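Flavin prenyltransferase UbiX (Aquifex aeolicus, PDB 2EJB) probably makes the prenylated FMN cofactor of UbiD decarboxylases, joining a dimethylallyl group from dimethylallyl monophosphate to the flavin N5 and C6 atoms. Local coordinates at residues R83-V88 and E117-V122. Numbering follows the deposited sequence.
Sequences RGVYVV and ERVPLV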
ATOM      1  N   ARG A  83      -8.064 -24.308   1.213  1.00 38.12           N
ATOM      2  CA  ARG A  83      -7.456 -23.667   2.365  1.00 38.73           C
ATOM      3  C   ARG A  83      -7.647 -22.155   2.290  1.00 34.86           C
ATOM      4  O   ARG A  83      -7.607 -21.464   3.304  1.00 37.41           O
ATOM      5  CB  ARG A  83      -5.968 -23.999   2.427  1.00 48.33           C
ATOM      6  CG  ARG A  83      -5.264 -23.404   3.633  1.00 46.04           C
ATOM      7  CD  ARG A  83      -3.832 -23.871   3.723  1.00 49.57           C
ATOM      8  NE  ARG A  83      -3.170 -23.337   4.907  1.00 51.25           N
ATOM      9  CZ  ARG A  83      -1.999 -23.765   5.362  1.00 56.95           C
ATOM     10  NH1 ARG A  83      -1.353 -24.741   4.736  1.00 55.75           N
ATOM     11  NH2 ARG A  83      -1.464 -23.205   6.435  1.00 53.50           N
ATOM     12  N   GLY A  84      -7.854 -21.643   1.082  1.00 41.22           N
ATOM     13  CA  GLY A  84      -8.050 -20.213   0.921  1.00 35.36           C
ATOM     14  C   GLY A  84      -8.074 -19.761  -0.525  1.00 39.99           C
ATOM     15  O   GLY A  84      -7.746 -20.519  -1.445  1.00 39.77           O
ATOM     16  N   VAL A  85      -8.474 -18.515  -0.731  1.00 37.53           N
ATOM     17  CA  VAL A  85      -8.532 -17.955  -2.068  1.00 35.31           C
ATOM     18  C   VAL A  85      -7.728 -16.676  -2.143  1.00 33.20           C
ATOM     19  O   VAL A  85      -7.955 -15.746  -1.363  1.00 35.28           O
ATOM     20  CB  VAL A  85      -9.972 -17.631  -2.490  1.00 35.77           C
ATOM     21  CG1 VAL A  85      -9.967 -16.880  -3.820  1.00 34.91           C
ATOM     22  CG2 VAL A  85     -10.773 -18.913  -2.614  1.00 39.76           C
ATOM     23  N   TYR A  86      -6.790 -16.636  -3.081  1.00 27.04           N
ATOM     24  CA  TYR A  86      -5.954 -15.460  -3.298  1.00 33.80           C
ATOM     25  C   TYR A  86      -6.383 -14.745  -4.566  1.00 33.16           C
ATOM     26  O   TYR A  86      -6.720 -15.381  -5.568  1.00 29.93           O
ATOM     27  CB  TYR A  86      -4.477 -15.838  -3.466  1.00 28.47           C
ATOM     28  CG  TYR A  86      -3.765 -16.252  -2.200  1.00 38.43           C
ATOM     29  CD1 TYR A  86      -3.321 -17.565  -2.025  1.00 34.59           C
ATOM     30  CD2 TYR A  86      -3.506 -15.330  -1.188  1.00 32.40           C
ATOM     31  CE1 TYR A  86      -2.638 -17.946  -0.873  1.00 35.36           C
ATOM     32  CE2 TYR A  86      -2.825 -15.701  -0.034  1.00 35.95           C
ATOM     33  CZ  TYR A  86      -2.393 -17.010   0.115  1.00 34.21           C
ATOM     34  OH  TYR A  86      -1.712 -17.386   1.248  1.00 29.45           O
ATOM     35  N   VAL A  87      -6.372 -13.419  -4.507  1.00 32.22           N
ATOM     36  CA  VAL A  87      -6.686 -12.573  -5.652  1.00 32.23           C
ATOM     37  C   VAL A  87      -5.484 -11.636  -5.638  1.00 36.27           C
ATOM     38  O   VAL A  87      -5.505 -10.561  -5.028  1.00 31.37           O
ATOM     39  CB  VAL A  87      -7.998 -11.780  -5.455  1.00 38.07           C
ATOM     40  CG1 VAL A  87      -8.233 -10.864  -6.644  1.00 30.61           C
ATOM     41  CG2 VAL A  87      -9.172 -12.745  -5.310  1.00 35.60           C
ATOM     42  N   VAL A  88      -4.422 -12.090  -6.300  1.00 34.79           N
ATOM     43  CA  VAL A  88      -3.150 -11.385  -6.352  1.00 35.43           C
ATOM     44  C   VAL A  88      -2.595 -11.231  -7.769  1.00 40.26           C
ATOM     45  O   VAL A  88      -2.223 -12.215  -8.411  1.00 33.30           O
ATOM     46  CB  VAL A  88      -2.094 -12.143  -5.507  1.00 32.31           C
ATOM     47  CG1 VAL A  88      -0.764 -11.407  -5.543  1.00 24.63           C
ATOM     48  CG2 VAL A  88      -2.594 -12.319  -4.072  1.00 30.99           C
ATOM     49  N   GLU A 117     -19.324 -18.837   1.800  1.00 33.59           N
ATOM     50  CA  GLU A 117     -18.958 -20.138   2.361  1.00 36.31           C
ATOM     51  C   GLU A 117     -17.921 -19.959   3.464  1.00 36.68           C
ATOM     52  O   GLU A 117     -17.459 -20.935   4.069  1.00 33.58           O
ATOM     53  CB  GLU A 117     -18.378 -21.043   1.273  1.00 34.38           C
ATOM     54  CG  GLU A 117     -19.294 -21.309   0.088  1.00 34.86           C
ATOM     55  CD  GLU A 117     -20.521 -22.139   0.437  1.00 39.46           C
ATOM     56  OE1 GLU A 117     -20.500 -22.864   1.454  1.00 41.65           O
ATOM     57  OE2 GLU A 117     -21.510 -22.077  -0.323  1.00 36.28           O
ATOM     58  N   ARG A 118     -17.561 -18.702   3.718  1.00 33.37           N
ATOM     59  CA  ARG A 118     -16.570 -18.354   4.728  1.00 35.00           C
ATOM     60  C   ARG A 118     -15.221 -19.008   4.460  1.00 35.31           C
ATOM     61  O   ARG A 118     -14.545 -19.461   5.381  1.00 41.18           O
ATOM     62  CB  ARG A 118     -17.048 -18.734   6.135  1.00 33.78           C
ATOM     63  CG  ARG A 118     -18.410 -18.165   6.512  1.00 35.63           C
ATOM     64  CD  ARG A 118     -18.473 -16.657   6.382  1.00 41.64           C
ATOM     65  NE  ARG A 118     -19.839 -16.176   6.573  1.00 53.06           N
ATOM     66  CZ  ARG A 118     -20.499 -16.232   7.727  1.00 54.10           C
ATOM     67  NH1 ARG A 118     -19.914 -16.741   8.804  1.00 56.08           N
ATOM     68  NH2 ARG A 118     -21.748 -15.797   7.801  1.00 54.57           N
ATOM     69  N   VAL A 119     -14.838 -19.074   3.189  1.00 35.38           N
ATOM     70  CA  VAL A 119     -13.537 -19.618   2.817  1.00 28.89           C
ATOM     71  C   VAL A 119     -12.577 -18.429   2.853  1.00 33.68           C
ATOM     72  O   VAL A 119     -12.882 -17.359   2.308  1.00 28.84           O
ATOM     73  CB  VAL A 119     -13.558 -20.206   1.387  1.00 37.51           C
ATOM     74  CG1 VAL A 119     -12.133 -20.492   0.918  1.00 33.85           C
ATOM     75  CG2 VAL A 119     -14.395 -21.484   1.361  1.00 31.76           C
ATOM     76  N   PRO A 120     -11.413 -18.588   3.499  1.00 33.31           N
ATOM     77  CA  PRO A 120     -10.460 -17.478   3.563  1.00 33.48           C
ATOM     78  C   PRO A 120     -10.270 -16.799   2.206  1.00 39.04           C
ATOM     79  O   PRO A 120     -10.036 -17.462   1.191  1.00 35.73           O
ATOM     80  CB  PRO A 120      -9.188 -18.151   4.071  1.00 39.61           C
ATOM     81  CG  PRO A 120      -9.738 -19.225   4.996  1.00 37.93           C
ATOM     82  CD  PRO A 120     -10.881 -19.788   4.176  1.00 34.98           C
ATOM     83  N   LEU A 121     -10.391 -15.475   2.198  1.00 33.65           N
ATOM     84  CA  LEU A 121     -10.235 -14.677   0.982  1.00 36.42           C
ATOM     85  C   LEU A 121      -9.154 -13.626   1.227  1.00 31.87           C
ATOM     86  O   LEU A 121      -9.266 -12.810   2.147  1.00 30.97           O
ATOM     87  CB  LEU A 121     -11.555 -13.988   0.624  1.00 29.24           C
ATOM     88  CG  LEU A 121     -11.504 -13.048  -0.589  1.00 31.48           C
ATOM     89  CD1 LEU A 121     -11.191 -13.842  -1.866  1.00 26.53           C
ATOM     90  CD2 LEU A 121     -12.827 -12.324  -0.724  1.00 27.33           C
ATOM     91  N   VAL A 122      -8.110 -13.643   0.402  1.00 36.81           N
ATOM     92  CA  VAL A 122      -7.006 -12.699   0.561  1.00 33.74           C
ATOM     93  C   VAL A 122      -6.774 -11.871  -0.705  1.00 34.09           C
ATOM     94  O   VAL A 122      -6.587 -12.417  -1.791  1.00 35.20           O
ATOM     95  CB  VAL A 122      -5.707 -13.448   0.926  1.00 34.03           C
ATOM     96  CG1 VAL A 122      -4.632 -12.464   1.345  1.00 29.09           C
ATOM     97  CG2 VAL A 122      -5.983 -14.447   2.048  1.00 36.61           C
TER
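Strands 82-90 and 121-125 run parallel and adjacent here, laced by three backbone hydrogen bonds: Val85 N to Pro120 O (2.7 Å), Val122 N to Val85 O (2.7 Å) and Val87 N to Val122 O (2.9 Å). The last two acceptors are met nearly along their C=O axes; Val85 N instead approaches Pro120 O at a C=O...N angle of 155°, in the carbonyl plane. Just upstream, Arg118 ends helix 106-117 in a Schellman motif with positive phi, and the Pro120 ring lays CG against Arg83 O at 3.5 Å.

On one face of the sheet, Tyr86 and Val122 stand side by side. Tyr86 CG is anti to its carbonyl carbon (chi1 -74°), which brings ring atom CD2 to 3.6 Å from Val122 CB. Tyr86 OH, beyond the valine, hydrogen-bonds Leu173 O of helix 162-176. A leucine here would probably lose that tie to the helix and the contact of ring atoms CD2 and CE2 with Val122.

On the other face, Leu121 CG is anti to its backbone N (chi1 176°), and CD1 reaches back across the strand gap to Val85 CG1 at 3.8 Å and Val87 CG2 at 4.1 Å. Val119 CG1 extends this apolar row, meeting Val85 CG2 with the two side chains crossed at about a right angle.

Helices 92-100 and 106-117 link these two neighbouring strands of the six-stranded parallel sheet, whose 3-2-1-4-5-6 order is that of a Rossmann-like fold. Strand 3-8 bonds the far edge of 82-90, helices 14-26 and 162-176 pack over the Tyr86 face, and Val87 lies near Thr94 of the predicted FMN site.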